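Local coordinates for inositol monophosphatase family protein (Staphylococcus aureus subsp. aureus MSSA476, PDB 4I3Y), which probably hydrolyses myo-inositol monophosphates to inositol and phosphate in a magnesium-dependent reaction that lithium inhibits, at residues Asp53-Ile56 with Gln57-Gln61; Leu73-Glu76 with Glu77-Asn80; Trp214-Ala217 with Ala218-Phe222. One frame throughout, in Å; residues are numbered along the deposited sequence.

The three contacts follow one another along the chain and meet near the magnesium site, where a phosphate ion, probably from the crystallisation liquor, is bound. Interaction 1, on helix 51-67, and interaction 2, at the end of strand 72-75, have centres 10 Å apart and touch where Gln61 CG lies 3.4 Å from Leu73 CD2. Interaction 3 comes from much later in the chain: its Trp214 NE1 lies 3.3 Å from Glu76 CD of interaction 2, the centres being 15 Å apart. Interactions 1 and 3 stay about 7 Å apart at their nearest atoms. The side chains of Asp53, Glu76 and Asp215 lie about 4, 3 and 3 Å from the phosphate, and Glu76 binds magnesium directly.

Interaction 1: residues Asp53-Ile56 with Gln57-Gln61; sequences DKQI and QQQFQ
Asp53 with Gln57, Lys54 with Gln58, Gln55 with Gln59 and Ile56 with Phe60 make successive alpha-helical i to i+4 pairs in helix 51-67, one of the helices flanking the large mixed sheet in the layered alpha/beta fold of inositol monophosphatases. Four backbone bonds carry the contact. The amide of Gln59 donates to Gln55 O at 2.8 Å with an N-H...O angle of 170°, while Phe60 N reaches Ile56 O at 3.1 Å along a more bent path of 147°.

Gln58 and Gln59 lay their CB and CG methylenes over carbonyls of the preceding turn. Gln58 has its CG in the crowded position between its backbone N and carbonyl carbon, chi1 80°, which turns the methylene back to lie 3.4 Å from Lys54 O. The rest of the chain then runs alongside Gln55, the two side chains pointing the same way. Gln59 instead continues extended beyond CG, and its side chain crosses that of Gln55 obliquely. Both Gln55 and Gln59 lie beside helix 12-35, Gln55 against Leu33 and Gln59 against Ile26 and Val29.

The inner residues face other layers of the fold. Ile56 rests on Met93 of strand 89-97 and on Ile30 of helix 12-35, and the ring of Phe60 meets Trp22 edge-to-face. Asp53 sends its carboxylate away from the following turn: OD1 is bonded to Thr50 OG1 and OD2 to Thr99 OG1. These two hydroxyl groups hold both oxygens of a buried acid that lies about 4 Å from a magnesium ion.

Elsewhere along the helix, too, side-chain carbons sit close to carbonyl oxygens one turn earlier. Gln57 CB approaches Asp53 O at 3.6 Å, and Gln59 CG lies 3.3 Å from Gln55 O, the same oxygen that accepts the backbone N-H of Gln59.

Interaction 2: residues Leu73-Glu76 with Glu77-Asn80; sequences LLAE and EKSN. With MG (magnesium ion), chain F; MG (magnesium ion), chain D.
Glu76 and Glu77 sit side by side at the metal site, in a type I beta turn from Ala75 to Lys78 that follows strand 72-75. Glu76 is stretched out, CG anti to its backbone N (chi1 -172°), and its carboxylate bridges two magnesium ions: OE1 binds one at 2.2 Å and OE2 the other at 2.1 Å. Asp94 and the backbone oxygen of Ile96 also bind the second ion.

Glu77 bends at chi2 to run alongside, its carboxylate plane 26° from that of Glu76, and Glu77 OE2 comes 3.1 Å from Glu76 CD. Glu77 acts from the second shell: OE2 accepts a hydrogen bond from a water on each magnesium, at 2.6 and 2.7 Å, which should help orient both waters. Lys42 meets both acids, through a salt bridge to Glu77 OE1 and a hydrogen bond to Glu76 OE1, and probably eases the crowding of negative charge.

At the end of the turn, Lys78 folds back along the strand. Its CE packs against Leu73 CG, and NZ donates to Leu73 O at 2.6 Å and to Ser79 O at 3.2 Å, tying the loop to the strand it has just left.

Strand 72-75 runs parallel to strand 89-97, Leu74 bonding through its backbone to Trp91 and Met93; Gln57 of helix 51-67 packs on Ala75, and Trp214 of helix 213-216 packs against Asn80.

Interaction 3: residues Trp214-Ala217 with Ala218-Phe222; sequences WDIA and AQFLF
Gln219 reaches back to Asp215 and Ile216 across the break between helices 213-216 and 219-225, directly after the Trp-Asp-Ile-Ala-Ala sequence (214-218), which matches a signature of the inositol monophosphatase family. Its side chain can be followed atom by atom. CB lies 3.5 Å from Ile216 O. CG is 4.2 Å from the same oxygen, and a right-angled twist about CB-CG, chi2 91°, folds the amide back over the backbone of the preceding turn instead of letting it run outward. CD comes up against Ile216 CA. At the tip the two branches part: OE1 lies against the carbonyl group of Ile216, close to both its C and its O, without bonding to it, and NE2 donates to Asp215 O at 2.9 Å.

That last bond uses a lone pair in the carbonyl plane, with an N-H...O angle of 146°, while the oxygen itself lies 19° out of the Gln219 amide plane. NE2 is also bonded to Ser195 OG, so this buried amide is gripped from two parts of the fold and its rotation is set. The backbone adds a weak bond from Gln219 N to Ile216 O.

Phe220 makes the second side-chain contact. Its ring presents an edge to Ala217 O, which lies near the ring plane 3.5 Å from CD2, and its CZ meets Ile216 CD1 at 4.2 Å. Met230 of strand 229-232 packs on both of these side chains. The carboxylate of Asp215 is turned elsewhere, OD2 accepting from Lys212 N, and this side chain lies about 3 Å from a bound phosphate.

A water links Ala217 O, 2.6 Å away, with Leu221 N, from which it accepts at 3.2 Å.

Interaction 1: residues Asp53-Ile56 with Gln57-Gln61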
# COMPACT_ATOMS: atom_id res chain seq x y z
N ASP A 53 5.62 -13.23 15.01
CA ASP A 53 4.83 -14.35 14.47
C ASP A 53 4.69 -15.45 15.54
O ASP A 53 3.59 -15.91 15.82
CB ASP A 53 5.50 -15.00 13.22
CG ASP A 53 5.88 -14.01 12.13
OD1 ASP A 53 6.80 -13.15 12.35
OD2 ASP A 53 5.25 -14.11 11.02
N LYS A 54 5.83 -15.93 16.07
CA LYS A 54 5.86 -17.08 17.02
C LYS A 54 5.09 -16.86 18.33
O LYS A 54 4.24 -17.71 18.71
CB LYS A 54 7.29 -17.47 17.31
CG LYS A 54 8.05 -17.94 16.07
CD LYS A 54 9.40 -18.51 16.51
CE LYS A 54 10.00 -19.49 15.53
NZ LYS A 54 11.02 -18.75 14.71
N GLN A 55 5.28 -15.71 18.97
CA GLN A 55 4.48 -15.36 20.17
C GLN A 55 2.96 -15.21 19.96
O GLN A 55 2.15 -15.74 20.75
CB GLN A 55 4.99 -14.08 20.80
CG GLN A 55 6.31 -14.25 21.53
CD GLN A 55 6.17 -15.28 22.66
OE1 GLN A 55 6.82 -16.33 22.64
NE2 GLN A 55 5.28 -15.00 23.62
N ILE A 56 2.56 -14.48 18.91
CA ILE A 56 1.13 -14.34 18.59
C ILE A 56 0.51 -15.72 18.39
O ILE A 56 -0.58 -16.00 18.92
CB ILE A 56 0.91 -13.45 17.38
CG1 ILE A 56 1.21 -11.98 17.78
CG2 ILE A 56 -0.46 -13.68 16.79
CD1 ILE A 56 0.98 -10.99 16.66
N GLN A 57 1.22 -16.61 17.66
CA GLN A 57 0.66 -17.94 17.42
C GLN A 57 0.49 -18.73 18.72
O GLN A 57 -0.52 -19.38 18.98
CB GLN A 57 1.54 -18.76 16.49
CG GLN A 57 0.84 -20.06 16.13
CD GLN A 57 1.50 -20.79 14.95
OE1 GLN A 57 1.99 -21.90 15.11
NE2 GLN A 57 1.50 -20.20 13.80
N GLN A 58 1.52 -18.70 19.52
CA GLN A 58 1.48 -19.48 20.72
C GLN A 58 0.53 -18.90 21.79
O GLN A 58 -0.17 -19.66 22.49
CB GLN A 58 2.90 -19.73 21.18
CG GLN A 58 3.57 -18.64 21.91
CD GLN A 58 4.08 -19.22 23.20
OE1 GLN A 58 5.28 -19.19 23.49
NE2 GLN A 58 3.17 -19.82 23.96
N GLN A 59 0.41 -17.57 21.84
CA GLN A 59 -0.68 -17.02 22.62
C GLN A 59 -2.05 -17.47 22.16
O GLN A 59 -2.90 -17.72 23.00
CB GLN A 59 -0.58 -15.53 22.81
CG GLN A 59 0.67 -15.20 23.60
CD GLN A 59 0.92 -13.73 23.70
OE1 GLN A 59 2.06 -13.29 23.96
NE2 GLN A 59 -0.13 -12.93 23.53
N PHE A 60 -2.28 -17.63 20.86
CA PHE A 60 -3.59 -18.06 20.43
C PHE A 60 -3.84 -19.53 20.75
O PHE A 60 -4.98 -19.96 21.03
CB PHE A 60 -3.82 -17.91 18.95
CG PHE A 60 -5.26 -18.13 18.58
CD1 PHE A 60 -6.24 -17.24 19.03
CD2 PHE A 60 -5.65 -19.26 17.84
CE1 PHE A 60 -7.55 -17.44 18.70
CE2 PHE A 60 -6.96 -19.47 17.53
CZ PHE A 60 -7.93 -18.57 17.97
N GLN A 61 -2.77 -20.31 20.64
CA GLN A 61 -2.80 -21.72 21.08
C GLN A 61 -3.27 -21.84 22.52
O GLN A 61 -4.18 -22.61 22.85
CB GLN A 61 -1.38 -22.30 20.99
CG GLN A 61 -1.27 -23.23 19.81
CD GLN A 61 0.14 -23.69 19.52
OE1 GLN A 61 0.29 -24.77 18.96
NE2 GLN A 61 1.17 -22.91 19.90

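Interaction 2: residues Leu73-Glu76 with Glu77-Asn80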
# COMPACT_ATOMS: atom_id res chain seq x y z
N LEU A 73 -6.10 -26.45 15.85
CA LEU A 73 -5.41 -25.31 15.21
C LEU A 73 -4.53 -25.72 14.00
O LEU A 73 -3.55 -26.51 14.15
CB LEU A 73 -4.60 -24.51 16.25
CG LEU A 73 -3.76 -23.34 15.73
CD1 LEU A 73 -4.72 -22.24 15.20
CD2 LEU A 73 -2.93 -22.79 16.84
N LEU A 74 -4.90 -25.25 12.82
CA LEU A 74 -3.99 -25.32 11.66
C LEU A 74 -3.28 -23.96 11.52
O LEU A 74 -3.94 -22.96 11.26
CB LEU A 74 -4.79 -25.68 10.41
CG LEU A 74 -4.17 -25.68 8.98
CD1 LEU A 74 -2.82 -26.28 9.02
CD2 LEU A 74 -5.02 -26.44 7.99
N ALA A 75 -1.96 -23.89 11.70
CA ALA A 75 -1.29 -22.58 11.73
C ALA A 75 0.10 -22.60 11.12
O ALA A 75 0.85 -23.64 11.18
CB ALA A 75 -1.21 -22.03 13.15
N GLU A 76 0.47 -21.45 10.56
CA GLU A 76 1.73 -21.34 9.87
C GLU A 76 3.01 -21.81 10.62
O GLU A 76 3.84 -22.57 10.07
CB GLU A 76 1.97 -19.91 9.40
CG GLU A 76 3.22 -19.87 8.52
CD GLU A 76 3.38 -18.55 7.79
OE1 GLU A 76 4.36 -18.43 7.00
OE2 GLU A 76 2.52 -17.66 7.99
N GLU A 77 3.22 -21.34 11.84
CA GLU A 77 4.51 -21.55 12.45
C GLU A 77 4.61 -22.83 13.34
O GLU A 77 5.26 -22.82 14.34
CB GLU A 77 4.99 -20.30 13.20
CG GLU A 77 4.75 -18.96 12.49
CD GLU A 77 5.45 -18.81 11.10
OE1 GLU A 77 6.36 -19.65 10.76
OE2 GLU A 77 5.06 -17.87 10.32
N LYS A 78 3.94 -23.90 12.97
CA LYS A 78 4.07 -25.17 13.69
C LYS A 78 3.79 -26.22 12.68
O LYS A 78 3.30 -25.90 11.61
CB LYS A 78 3.03 -25.27 14.80
CG LYS A 78 1.56 -25.32 14.34
CD LYS A 78 0.67 -25.60 15.55
CE LYS A 78 -0.76 -25.78 15.21
NZ LYS A 78 -1.03 -27.06 14.51
N SER A 79 4.02 -27.50 13.00
CA SER A 79 3.56 -28.55 12.10
C SER A 79 2.06 -28.78 12.27
O SER A 79 1.50 -28.53 13.33
CB SER A 79 4.38 -29.84 12.26
OG SER A 79 3.80 -30.62 13.26
N ASN A 80 1.41 -29.21 11.19
CA ASN A 80 0.01 -29.49 11.18
C ASN A 80 -0.31 -30.88 10.72
O ASN A 80 -1.38 -31.08 10.14
CB ASN A 80 -0.64 -28.49 10.26
CG ASN A 80 -0.35 -27.06 10.71
OD1 ASN A 80 0.43 -26.33 10.06
ND2 ASN A 80 -0.92 -26.69 11.86
MG MG F . 5.66 -16.75 6.42
MG MG D . 2.33 -15.58 8.23
O HOH W 1 3.25 -16.05 10.25
O HOH W 2 6.55 -17.04 8.28
O HOH W 3 6.50 -18.45 5.29
O HOH W 4 7.22 -15.36 5.88

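Interaction 3: residues Trp214-Ala217 with Ala218-Phe222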
# COMPACT_ATOMS: atom_id res chain seq x y z
N TRP A 214 -3.38 -20.85 5.55
CA TRP A 214 -3.51 -19.72 6.50
C TRP A 214 -3.49 -18.34 5.79
O TRP A 214 -4.08 -17.41 6.31
CB TRP A 214 -2.44 -19.80 7.61
CG TRP A 214 -1.07 -20.13 7.06
CD1 TRP A 214 -0.21 -19.26 6.44
CD2 TRP A 214 -0.42 -21.42 7.02
NE1 TRP A 214 0.93 -19.91 6.06
CE2 TRP A 214 0.84 -21.24 6.42
CE3 TRP A 214 -0.77 -22.70 7.49
CZ2 TRP A 214 1.78 -22.29 6.25
CZ3 TRP A 214 0.15 -23.76 7.30
CH2 TRP A 214 1.41 -23.55 6.69
N ASP A 215 -2.84 -18.23 4.62
CA ASP A 215 -2.83 -16.92 3.87
C ASP A 215 -4.22 -16.54 3.32
O ASP A 215 -4.49 -15.36 3.06
CB ASP A 215 -1.85 -16.95 2.68
CG ASP A 215 -0.45 -17.30 3.06
OD1 ASP A 215 0.15 -16.70 4.01
OD2 ASP A 215 0.08 -18.21 2.38
N ILE A 216 -5.08 -17.54 3.11
CA ILE A 216 -6.41 -17.34 2.52
C ILE A 216 -7.62 -17.72 3.39
O ILE A 216 -8.76 -17.63 2.94
CB ILE A 216 -6.52 -18.05 1.14
CG1 ILE A 216 -6.30 -19.59 1.23
CG2 ILE A 216 -5.46 -17.45 0.20
CD1 ILE A 216 -6.80 -20.31 -0.03
N ALA A 217 -7.37 -18.17 4.62
CA ALA A 217 -8.39 -18.90 5.38
C ALA A 217 -9.61 -18.03 5.72
O ALA A 217 -10.74 -18.49 5.61
CB ALA A 217 -7.78 -19.49 6.66
N ALA A 218 -9.39 -16.77 6.08
CA ALA A 218 -10.51 -15.88 6.45
C ALA A 218 -11.34 -15.42 5.26
O ALA A 218 -12.54 -15.11 5.40
CB ALA A 218 -9.94 -14.65 7.15
N GLN A 219 -10.68 -15.33 4.10
CA GLN A 219 -11.26 -14.74 2.93
C GLN A 219 -12.50 -15.49 2.39
O GLN A 219 -13.40 -14.85 1.79
CB GLN A 219 -10.20 -14.60 1.83
CG GLN A 219 -9.13 -13.54 2.09
CD GLN A 219 -7.91 -14.08 2.81
OE1 GLN A 219 -8.02 -14.75 3.86
NE2 GLN A 219 -6.72 -13.71 2.31
N PHE A 220 -12.56 -16.82 2.59
CA PHE A 220 -13.75 -17.59 2.16
C PHE A 220 -15.02 -16.96 2.64
O PHE A 220 -15.94 -16.77 1.86
CB PHE A 220 -13.75 -19.04 2.68
CG PHE A 220 -12.70 -19.93 2.02
CD1 PHE A 220 -12.96 -20.56 0.82
CD2 PHE A 220 -11.45 -20.16 2.65
CE1 PHE A 220 -11.98 -21.38 0.24
CE2 PHE A 220 -10.50 -20.95 2.08
CZ PHE A 220 -10.75 -21.55 0.85
N LEU A 221 -15.12 -16.68 3.93
CA LEU A 221 -16.42 -16.18 4.43
C LEU A 221 -16.67 -14.75 3.98
O LEU A 221 -17.83 -14.37 3.68
CB LEU A 221 -16.48 -16.35 5.97
CG LEU A 221 -17.76 -15.92 6.63
CD1 LEU A 221 -18.88 -16.74 6.05
CD2 LEU A 221 -17.67 -16.13 8.16
N PHE A 222 -15.58 -13.94 3.89
CA PHE A 222 -15.73 -12.60 3.32
C PHE A 222 -16.30 -12.67 1.91
O PHE A 222 -17.16 -11.87 1.56
CB PHE A 222 -14.42 -11.80 3.37
CG PHE A 222 -14.05 -11.30 4.76
CD1 PHE A 222 -14.55 -10.08 5.24
CD2 PHE A 222 -13.17 -12.01 5.57
CE1 PHE A 222 -14.23 -9.63 6.52
CE2 PHE A 222 -12.84 -11.57 6.85
CZ PHE A 222 -13.34 -10.37 7.32
O HOH W 5 -13.29 -18.25 6.02